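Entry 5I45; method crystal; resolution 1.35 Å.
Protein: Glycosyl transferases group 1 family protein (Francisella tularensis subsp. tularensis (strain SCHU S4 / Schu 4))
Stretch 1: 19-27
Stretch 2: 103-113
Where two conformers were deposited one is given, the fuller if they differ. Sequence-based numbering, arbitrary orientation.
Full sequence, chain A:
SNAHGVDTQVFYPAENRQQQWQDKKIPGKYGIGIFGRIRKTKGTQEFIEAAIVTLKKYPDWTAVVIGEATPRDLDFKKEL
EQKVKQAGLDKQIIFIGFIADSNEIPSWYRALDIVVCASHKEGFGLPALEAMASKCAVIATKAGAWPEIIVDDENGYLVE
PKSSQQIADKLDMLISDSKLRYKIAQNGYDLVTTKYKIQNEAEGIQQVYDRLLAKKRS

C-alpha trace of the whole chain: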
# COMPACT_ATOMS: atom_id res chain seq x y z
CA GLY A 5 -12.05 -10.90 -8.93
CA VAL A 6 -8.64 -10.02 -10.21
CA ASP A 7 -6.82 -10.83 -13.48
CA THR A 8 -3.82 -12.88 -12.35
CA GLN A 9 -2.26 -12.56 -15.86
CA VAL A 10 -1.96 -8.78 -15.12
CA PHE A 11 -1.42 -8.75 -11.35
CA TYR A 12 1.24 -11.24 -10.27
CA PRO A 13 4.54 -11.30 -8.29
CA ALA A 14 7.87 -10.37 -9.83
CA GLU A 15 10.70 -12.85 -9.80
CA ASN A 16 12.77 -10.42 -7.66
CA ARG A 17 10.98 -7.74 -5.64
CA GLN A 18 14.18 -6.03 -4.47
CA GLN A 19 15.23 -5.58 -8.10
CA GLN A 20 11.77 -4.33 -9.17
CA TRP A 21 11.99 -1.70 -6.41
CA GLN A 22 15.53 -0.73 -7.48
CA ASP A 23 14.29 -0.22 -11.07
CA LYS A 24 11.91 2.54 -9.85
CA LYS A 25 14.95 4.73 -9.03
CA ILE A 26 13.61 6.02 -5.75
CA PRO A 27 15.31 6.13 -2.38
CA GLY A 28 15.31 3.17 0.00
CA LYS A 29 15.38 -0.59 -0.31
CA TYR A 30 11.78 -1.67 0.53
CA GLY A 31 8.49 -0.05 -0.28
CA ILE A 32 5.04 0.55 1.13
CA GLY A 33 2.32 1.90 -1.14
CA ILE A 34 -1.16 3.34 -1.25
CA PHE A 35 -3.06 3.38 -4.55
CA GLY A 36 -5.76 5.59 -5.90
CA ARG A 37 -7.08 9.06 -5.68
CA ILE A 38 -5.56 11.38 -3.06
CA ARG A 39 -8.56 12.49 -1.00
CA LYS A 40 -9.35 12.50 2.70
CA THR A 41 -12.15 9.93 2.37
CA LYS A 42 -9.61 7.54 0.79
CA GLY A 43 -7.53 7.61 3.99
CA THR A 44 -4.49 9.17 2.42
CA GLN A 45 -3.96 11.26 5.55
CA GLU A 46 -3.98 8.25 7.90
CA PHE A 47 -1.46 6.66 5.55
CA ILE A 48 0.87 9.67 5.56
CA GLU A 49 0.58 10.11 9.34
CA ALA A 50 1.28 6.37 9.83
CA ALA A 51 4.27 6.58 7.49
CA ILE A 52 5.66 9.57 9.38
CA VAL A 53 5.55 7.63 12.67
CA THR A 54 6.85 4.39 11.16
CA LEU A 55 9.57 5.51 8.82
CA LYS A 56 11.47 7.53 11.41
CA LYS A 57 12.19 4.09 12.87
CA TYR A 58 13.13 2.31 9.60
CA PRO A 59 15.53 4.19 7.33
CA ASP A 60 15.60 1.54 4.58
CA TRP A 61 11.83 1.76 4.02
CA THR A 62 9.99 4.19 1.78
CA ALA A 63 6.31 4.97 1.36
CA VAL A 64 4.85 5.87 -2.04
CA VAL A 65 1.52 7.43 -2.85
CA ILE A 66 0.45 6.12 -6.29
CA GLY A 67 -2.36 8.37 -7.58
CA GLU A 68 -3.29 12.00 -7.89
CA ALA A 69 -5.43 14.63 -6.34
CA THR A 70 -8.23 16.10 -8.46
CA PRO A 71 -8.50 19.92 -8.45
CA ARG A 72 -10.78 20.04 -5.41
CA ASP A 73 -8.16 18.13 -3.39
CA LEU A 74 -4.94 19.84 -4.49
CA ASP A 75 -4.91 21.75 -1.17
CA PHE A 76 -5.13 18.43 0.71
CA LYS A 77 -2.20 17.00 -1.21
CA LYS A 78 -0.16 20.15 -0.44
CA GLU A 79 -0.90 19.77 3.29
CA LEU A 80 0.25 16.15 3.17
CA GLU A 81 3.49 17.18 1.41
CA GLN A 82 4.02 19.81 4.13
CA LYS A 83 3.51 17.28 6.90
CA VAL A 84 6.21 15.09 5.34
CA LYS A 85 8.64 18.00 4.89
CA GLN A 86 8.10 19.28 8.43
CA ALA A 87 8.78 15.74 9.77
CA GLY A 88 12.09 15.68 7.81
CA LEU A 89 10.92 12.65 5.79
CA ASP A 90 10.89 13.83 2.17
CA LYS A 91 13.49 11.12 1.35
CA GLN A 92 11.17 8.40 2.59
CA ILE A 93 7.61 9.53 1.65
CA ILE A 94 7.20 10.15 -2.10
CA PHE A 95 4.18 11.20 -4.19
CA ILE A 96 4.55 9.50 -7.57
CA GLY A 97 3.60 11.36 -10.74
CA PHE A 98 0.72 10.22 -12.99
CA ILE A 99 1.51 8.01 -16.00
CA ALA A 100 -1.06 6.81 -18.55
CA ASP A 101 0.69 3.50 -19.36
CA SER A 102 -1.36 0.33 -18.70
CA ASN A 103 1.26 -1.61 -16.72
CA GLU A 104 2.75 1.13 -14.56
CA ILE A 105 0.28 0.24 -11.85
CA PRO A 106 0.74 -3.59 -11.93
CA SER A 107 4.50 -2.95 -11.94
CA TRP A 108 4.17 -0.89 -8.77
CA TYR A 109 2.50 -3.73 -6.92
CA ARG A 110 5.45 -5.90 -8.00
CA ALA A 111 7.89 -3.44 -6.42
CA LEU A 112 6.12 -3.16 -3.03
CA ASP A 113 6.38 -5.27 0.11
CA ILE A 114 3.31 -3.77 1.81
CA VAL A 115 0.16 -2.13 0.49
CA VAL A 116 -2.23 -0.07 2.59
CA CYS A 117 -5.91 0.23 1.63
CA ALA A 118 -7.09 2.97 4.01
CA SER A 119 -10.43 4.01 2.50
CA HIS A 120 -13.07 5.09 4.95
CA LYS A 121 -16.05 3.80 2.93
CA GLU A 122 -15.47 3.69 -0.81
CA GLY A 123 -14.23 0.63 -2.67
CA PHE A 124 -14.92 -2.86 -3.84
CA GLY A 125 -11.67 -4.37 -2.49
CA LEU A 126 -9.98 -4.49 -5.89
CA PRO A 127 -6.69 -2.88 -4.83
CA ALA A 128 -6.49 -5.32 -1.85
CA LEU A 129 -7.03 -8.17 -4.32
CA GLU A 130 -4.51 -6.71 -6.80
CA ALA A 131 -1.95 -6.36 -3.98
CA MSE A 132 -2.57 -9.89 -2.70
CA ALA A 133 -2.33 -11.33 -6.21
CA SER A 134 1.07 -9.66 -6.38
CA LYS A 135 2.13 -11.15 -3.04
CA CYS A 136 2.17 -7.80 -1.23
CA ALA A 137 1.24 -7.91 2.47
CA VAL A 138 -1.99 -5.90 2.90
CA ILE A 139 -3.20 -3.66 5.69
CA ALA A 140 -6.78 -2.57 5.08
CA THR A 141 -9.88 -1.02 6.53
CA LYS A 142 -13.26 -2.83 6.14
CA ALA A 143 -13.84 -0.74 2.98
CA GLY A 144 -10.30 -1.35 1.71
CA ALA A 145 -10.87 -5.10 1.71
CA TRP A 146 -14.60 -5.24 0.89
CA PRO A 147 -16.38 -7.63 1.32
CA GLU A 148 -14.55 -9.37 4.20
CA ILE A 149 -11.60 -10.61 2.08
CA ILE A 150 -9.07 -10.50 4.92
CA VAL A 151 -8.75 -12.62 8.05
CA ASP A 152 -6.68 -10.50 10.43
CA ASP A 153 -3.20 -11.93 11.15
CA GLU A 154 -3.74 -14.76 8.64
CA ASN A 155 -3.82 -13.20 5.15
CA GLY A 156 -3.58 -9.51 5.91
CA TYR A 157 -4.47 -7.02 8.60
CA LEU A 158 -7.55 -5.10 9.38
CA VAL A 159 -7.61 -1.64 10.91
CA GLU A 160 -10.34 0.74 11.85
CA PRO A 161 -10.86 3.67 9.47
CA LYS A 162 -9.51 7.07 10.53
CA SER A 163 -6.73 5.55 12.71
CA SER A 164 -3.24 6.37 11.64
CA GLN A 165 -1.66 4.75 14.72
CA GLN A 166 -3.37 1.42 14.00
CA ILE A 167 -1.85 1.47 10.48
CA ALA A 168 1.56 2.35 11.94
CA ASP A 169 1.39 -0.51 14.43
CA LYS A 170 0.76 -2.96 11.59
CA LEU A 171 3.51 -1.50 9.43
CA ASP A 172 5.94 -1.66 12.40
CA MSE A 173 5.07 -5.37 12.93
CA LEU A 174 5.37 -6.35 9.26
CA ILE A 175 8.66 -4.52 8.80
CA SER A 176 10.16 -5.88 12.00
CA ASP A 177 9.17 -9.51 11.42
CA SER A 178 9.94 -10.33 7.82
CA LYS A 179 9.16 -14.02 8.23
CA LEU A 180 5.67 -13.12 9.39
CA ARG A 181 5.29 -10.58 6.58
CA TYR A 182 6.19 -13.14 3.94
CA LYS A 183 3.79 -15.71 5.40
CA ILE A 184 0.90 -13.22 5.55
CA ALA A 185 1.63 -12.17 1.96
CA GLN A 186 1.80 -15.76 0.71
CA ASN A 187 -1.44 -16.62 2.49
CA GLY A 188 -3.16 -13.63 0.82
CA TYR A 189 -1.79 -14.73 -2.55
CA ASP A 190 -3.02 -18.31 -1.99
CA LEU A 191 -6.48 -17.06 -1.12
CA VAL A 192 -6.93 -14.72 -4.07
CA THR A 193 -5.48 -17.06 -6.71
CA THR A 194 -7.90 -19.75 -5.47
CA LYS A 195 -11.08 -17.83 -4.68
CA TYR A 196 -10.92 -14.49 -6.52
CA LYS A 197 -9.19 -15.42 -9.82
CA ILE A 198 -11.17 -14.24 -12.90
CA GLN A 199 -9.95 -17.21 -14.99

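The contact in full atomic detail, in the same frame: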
# COMPACT_ATOMS: atom_id res chain seq x y z
N GLN A 19 14.76 -6.13 -6.82
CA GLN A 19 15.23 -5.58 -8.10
C GLN A 19 14.13 -4.71 -8.73
O GLN A 19 14.43 -3.67 -9.28
CB GLN A 19 15.66 -6.70 -9.08
CG GLN A 19 16.28 -6.14 -10.36
CD GLN A 19 17.53 -5.38 -10.08
OE1 GLN A 19 18.50 -5.94 -9.60
NE2 GLN A 19 17.51 -4.06 -10.34
N GLN A 20 12.88 -5.13 -8.64
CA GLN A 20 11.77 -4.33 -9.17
C GLN A 20 11.72 -2.97 -8.46
O GLN A 20 11.52 -1.95 -9.11
CB GLN A 20 10.43 -5.04 -9.01
CG GLN A 20 10.28 -6.38 -9.69
CD GLN A 20 10.49 -6.30 -11.17
OE1 GLN A 20 11.44 -6.90 -11.73
NE2 GLN A 20 9.68 -5.49 -11.83
N TRP A 21 11.93 -2.96 -7.15
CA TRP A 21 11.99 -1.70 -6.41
C TRP A 21 13.18 -0.87 -6.88
O TRP A 21 13.04 0.33 -7.14
CB TRP A 21 12.06 -1.96 -4.90
CG TRP A 21 12.24 -0.69 -4.15
CD1 TRP A 21 13.44 -0.16 -3.77
CD2 TRP A 21 11.23 0.28 -3.81
NE1 TRP A 21 13.24 1.08 -3.20
CE2 TRP A 21 11.90 1.36 -3.20
CE3 TRP A 21 9.85 0.34 -3.95
CZ2 TRP A 21 11.22 2.48 -2.71
CZ3 TRP A 21 9.19 1.47 -3.48
CH2 TRP A 21 9.87 2.50 -2.88
N GLN A 22 14.37 -1.48 -7.00
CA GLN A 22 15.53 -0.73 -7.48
C GLN A 22 15.25 -0.06 -8.83
O GLN A 22 15.66 1.09 -9.04
CB GLN A 22 16.78 -1.63 -7.57
CG GLN A 22 17.35 -2.00 -6.23
CD GLN A 22 17.79 -0.78 -5.46
OE1 GLN A 22 18.59 0.03 -5.98
NE2 GLN A 22 17.32 -0.63 -4.24
N ASP A 23 14.53 -0.74 -9.71
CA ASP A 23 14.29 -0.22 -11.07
C ASP A 23 13.43 1.03 -11.06
O ASP A 23 13.43 1.76 -12.03
CB ASP A 23 13.61 -1.27 -11.95
CG ASP A 23 14.49 -2.47 -12.26
OD1 ASP A 23 15.71 -2.46 -12.02
OD2 ASP A 23 13.90 -3.45 -12.73
N LYS A 24 12.73 1.29 -9.95
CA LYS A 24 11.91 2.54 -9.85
C LYS A 24 12.75 3.79 -9.61
O LYS A 24 12.25 4.91 -9.74
CB LYS A 24 10.85 2.39 -8.76
CG LYS A 24 9.83 1.28 -9.03
CD LYS A 24 9.06 1.51 -10.32
CE LYS A 24 7.87 0.57 -10.46
NZ LYS A 24 7.20 0.76 -11.76
N LYS A 25 14.00 3.62 -9.25
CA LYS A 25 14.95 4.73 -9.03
C LYS A 25 14.44 5.72 -7.99
O LYS A 25 14.46 6.96 -8.20
CB LYS A 25 15.33 5.44 -10.34
CG LYS A 25 15.92 4.49 -11.38
CD LYS A 25 17.21 3.80 -10.95
CE LYS A 25 18.49 4.44 -11.49
NZ LYS A 25 18.99 5.67 -10.80
N ILE A 26 13.99 5.18 -6.87
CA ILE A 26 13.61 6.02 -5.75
C ILE A 26 14.32 5.57 -4.50
O ILE A 26 14.74 4.44 -4.39
CB ILE A 26 12.09 6.16 -5.56
CG1 ILE A 26 11.43 4.80 -5.49
CG2 ILE A 26 11.50 7.00 -6.69
CD1 ILE A 26 9.95 4.85 -5.13
N PRO A 27 14.48 6.47 -3.54
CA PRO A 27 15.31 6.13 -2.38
C PRO A 27 14.74 5.00 -1.51
O PRO A 27 13.53 4.81 -1.45
CB PRO A 27 15.43 7.48 -1.61
CG PRO A 27 14.43 8.35 -2.17
CD PRO A 27 14.03 7.87 -3.52
N ASN A 103 0.57 -0.75 -17.67
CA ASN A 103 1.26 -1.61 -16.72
C ASN A 103 2.03 -0.88 -15.62
O ASN A 103 2.70 -1.54 -14.82
CB ASN A 103 2.17 -2.62 -17.43
CG ASN A 103 1.39 -3.80 -18.02
OD1 ASN A 103 0.51 -4.40 -17.37
ND2 ASN A 103 1.74 -4.17 -19.24
N GLU A 104 2.02 0.45 -15.62
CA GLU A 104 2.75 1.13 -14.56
C GLU A 104 2.23 0.59 -13.25
O GLU A 104 2.99 0.06 -12.44
CB GLU A 104 2.55 2.63 -14.62
CG GLU A 104 3.16 3.25 -15.84
CD GLU A 104 4.66 3.03 -15.94
OE1 GLU A 104 5.38 4.02 -16.19
OE2 GLU A 104 5.12 1.89 -15.75
N ILE A 105 0.92 0.68 -13.07
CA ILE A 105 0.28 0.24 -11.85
C ILE A 105 0.62 -1.21 -11.44
O ILE A 105 1.16 -1.42 -10.36
CB ILE A 105 -1.24 0.50 -11.93
CG1 ILE A 105 -1.48 1.99 -12.14
CG2 ILE A 105 -1.94 -0.01 -10.68
CD1 ILE A 105 -0.78 2.85 -11.12
N PRO A 106 0.32 -2.21 -12.29
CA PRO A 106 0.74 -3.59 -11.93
C PRO A 106 2.23 -3.69 -11.57
O PRO A 106 2.62 -4.42 -10.63
CB PRO A 106 0.40 -4.40 -13.20
CG PRO A 106 -0.74 -3.64 -13.82
CD PRO A 106 -0.50 -2.19 -13.53
N SER A 107 3.08 -2.91 -12.25
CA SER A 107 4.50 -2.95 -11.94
C SER A 107 4.78 -2.39 -10.56
O SER A 107 5.77 -2.78 -9.93
CB SER A 107 5.35 -2.18 -12.98
OG SER A 107 5.17 -0.80 -12.90
N TRP A 108 3.98 -1.43 -10.11
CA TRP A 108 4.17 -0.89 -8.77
C TRP A 108 3.86 -1.93 -7.72
O TRP A 108 4.60 -2.08 -6.77
CB TRP A 108 3.35 0.39 -8.51
CG TRP A 108 4.08 1.61 -8.92
CD1 TRP A 108 3.85 2.38 -10.00
CD2 TRP A 108 5.22 2.16 -8.27
NE1 TRP A 108 4.74 3.42 -10.04
CE2 TRP A 108 5.60 3.30 -8.99
CE3 TRP A 108 5.94 1.80 -7.12
CZ2 TRP A 108 6.70 4.09 -8.62
CZ3 TRP A 108 7.02 2.60 -6.76
CH2 TRP A 108 7.37 3.71 -7.49
N TYR A 109 2.78 -2.68 -7.89
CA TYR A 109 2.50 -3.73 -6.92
C TYR A 109 3.68 -4.69 -6.82
O TYR A 109 4.05 -5.13 -5.72
CB TYR A 109 1.24 -4.50 -7.25
CG TYR A 109 -0.04 -3.75 -7.00
CD1 TYR A 109 -0.48 -3.53 -5.71
CD2 TYR A 109 -0.81 -3.26 -8.04
CE1 TYR A 109 -1.67 -2.89 -5.46
CE2 TYR A 109 -1.99 -2.60 -7.79
CZ TYR A 109 -2.40 -2.43 -6.49
OH TYR A 109 -3.59 -1.77 -6.23
N ARG A 110 4.29 -4.98 -7.97
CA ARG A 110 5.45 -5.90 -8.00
C ARG A 110 6.69 -5.38 -7.30
O ARG A 110 7.59 -6.15 -6.97
CB ARG A 110 5.78 -6.26 -9.45
CG ARG A 110 4.85 -7.30 -10.01
CD ARG A 110 5.29 -7.84 -11.36
NE ARG A 110 4.92 -6.98 -12.48
CZ ARG A 110 3.71 -6.97 -13.05
NH1 ARG A 110 2.71 -7.74 -12.57
NH2 ARG A 110 3.50 -6.16 -14.09
N ALA A 111 6.75 -4.07 -7.08
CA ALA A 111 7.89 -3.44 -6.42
C ALA A 111 7.68 -3.26 -4.91
O ALA A 111 8.64 -2.93 -4.22
CB ALA A 111 8.18 -2.09 -7.05
N LEU A 112 6.45 -3.48 -4.42
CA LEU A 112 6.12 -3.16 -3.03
C LEU A 112 6.00 -4.35 -2.11
O LEU A 112 5.42 -5.37 -2.47
CB LEU A 112 4.77 -2.41 -3.00
CG LEU A 112 4.78 -1.06 -3.70
CD1 LEU A 112 3.36 -0.57 -3.93
CD2 LEU A 112 5.64 -0.04 -2.99
N ASP A 113 6.55 -4.25 -0.89
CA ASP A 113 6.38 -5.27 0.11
C ASP A 113 5.04 -5.20 0.83
O ASP A 113 4.51 -6.22 1.21
CB ASP A 113 7.51 -5.25 1.15
CG ASP A 113 8.71 -6.01 0.68
OD1 ASP A 113 9.46 -5.53 -0.18
OD2 ASP A 113 8.88 -7.16 1.15
O HOH W 1 7.96 -3.72 -11.20

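The contact joins the end of one helix, with the loop that follows it, to a second helix at 104-111. Residues that touch across the contact are at least 80 apart in sequence. The helix axes run at 126° to each other and come within 8.5 Å. The nearest CA atoms across the contact are those of Trp21 and Ala111, 4.5 Å apart. Together the two sides bury 425 Å².

The one direct hydrogen bond across the contact is made by Lys24. Its NZ donates to OG of Ser107 at 2.8 Å. The serine hydroxyl in turn donates to the backbone O of Glu104, with OG and O only 2.4 Å apart, which is very short. The three groups form a chain: ammonium to hydroxyl to carbonyl. Ser107 therefore accepts from the lysine while it donates back into its own helix. That carbonyl also accepts the helical bond from Trp108 N at 2.9 Å from Glu104 O.

A water makes a second polar link. Gln20 NE2 donates to it at 2.5 Å from the water oxygen, and the water donates to Ser107 O, 2.7 Å from its oxygen. The two m rotamers of Gln20, at chi1 and chi2, accompany this placement of the amide. Ser107 is thus engaged twice, through its hydroxyl by Lys24 and through its carbonyl by the water.

Lys24 also packs over the indole of Trp108. Its NZ sits 4.0 Å from the centroid of the Trp108 five-membered ring and 8° off the normal, a cation-pi arrangement. The neighbouring carbon, Lys24 CE, lies 3.8 Å from the centroid of the Trp108 six-membered ring and 14° off the normal, a CH-pi contact. Charge and methylene thus cover different rings on one face of the indole. The chain first bends, with chi1 and chi2 both m, and then extends, with chi3 and chi4 both t. With 95 Å² covered, Lys24 gives up more surface to the other stretch than any other residue here.

Apolar contacts adjoin this site. CB of Trp108 points away from the first stretch, but the indole reaches back toward it. Ile26 CD1 meets Trp108 CH2 at 3.7 Å, at the ring edge. Trp21 CZ3 lies 4.1 Å from Trp108 CZ3, also at the edge of the Trp108 ring, so the two indoles do not stack face to face. Trp21 CZ3 also touches Leu112 CD2 at 3.9 Å.

Ala111 lies where the CA atoms come nearest. Its small side chain points toward the first stretch, and its CB lies 3.9 Å from the backbone C of Gln20, 4.2 Å from Lys24 CG and 4.3 Å from Trp21 CE3. The carbonyl of Ala111 meets the edge of the Trp21 ring, with O 3.5 Å from CE3. Next to it, Gln20 CB packs 3.7 Å from Arg110 O.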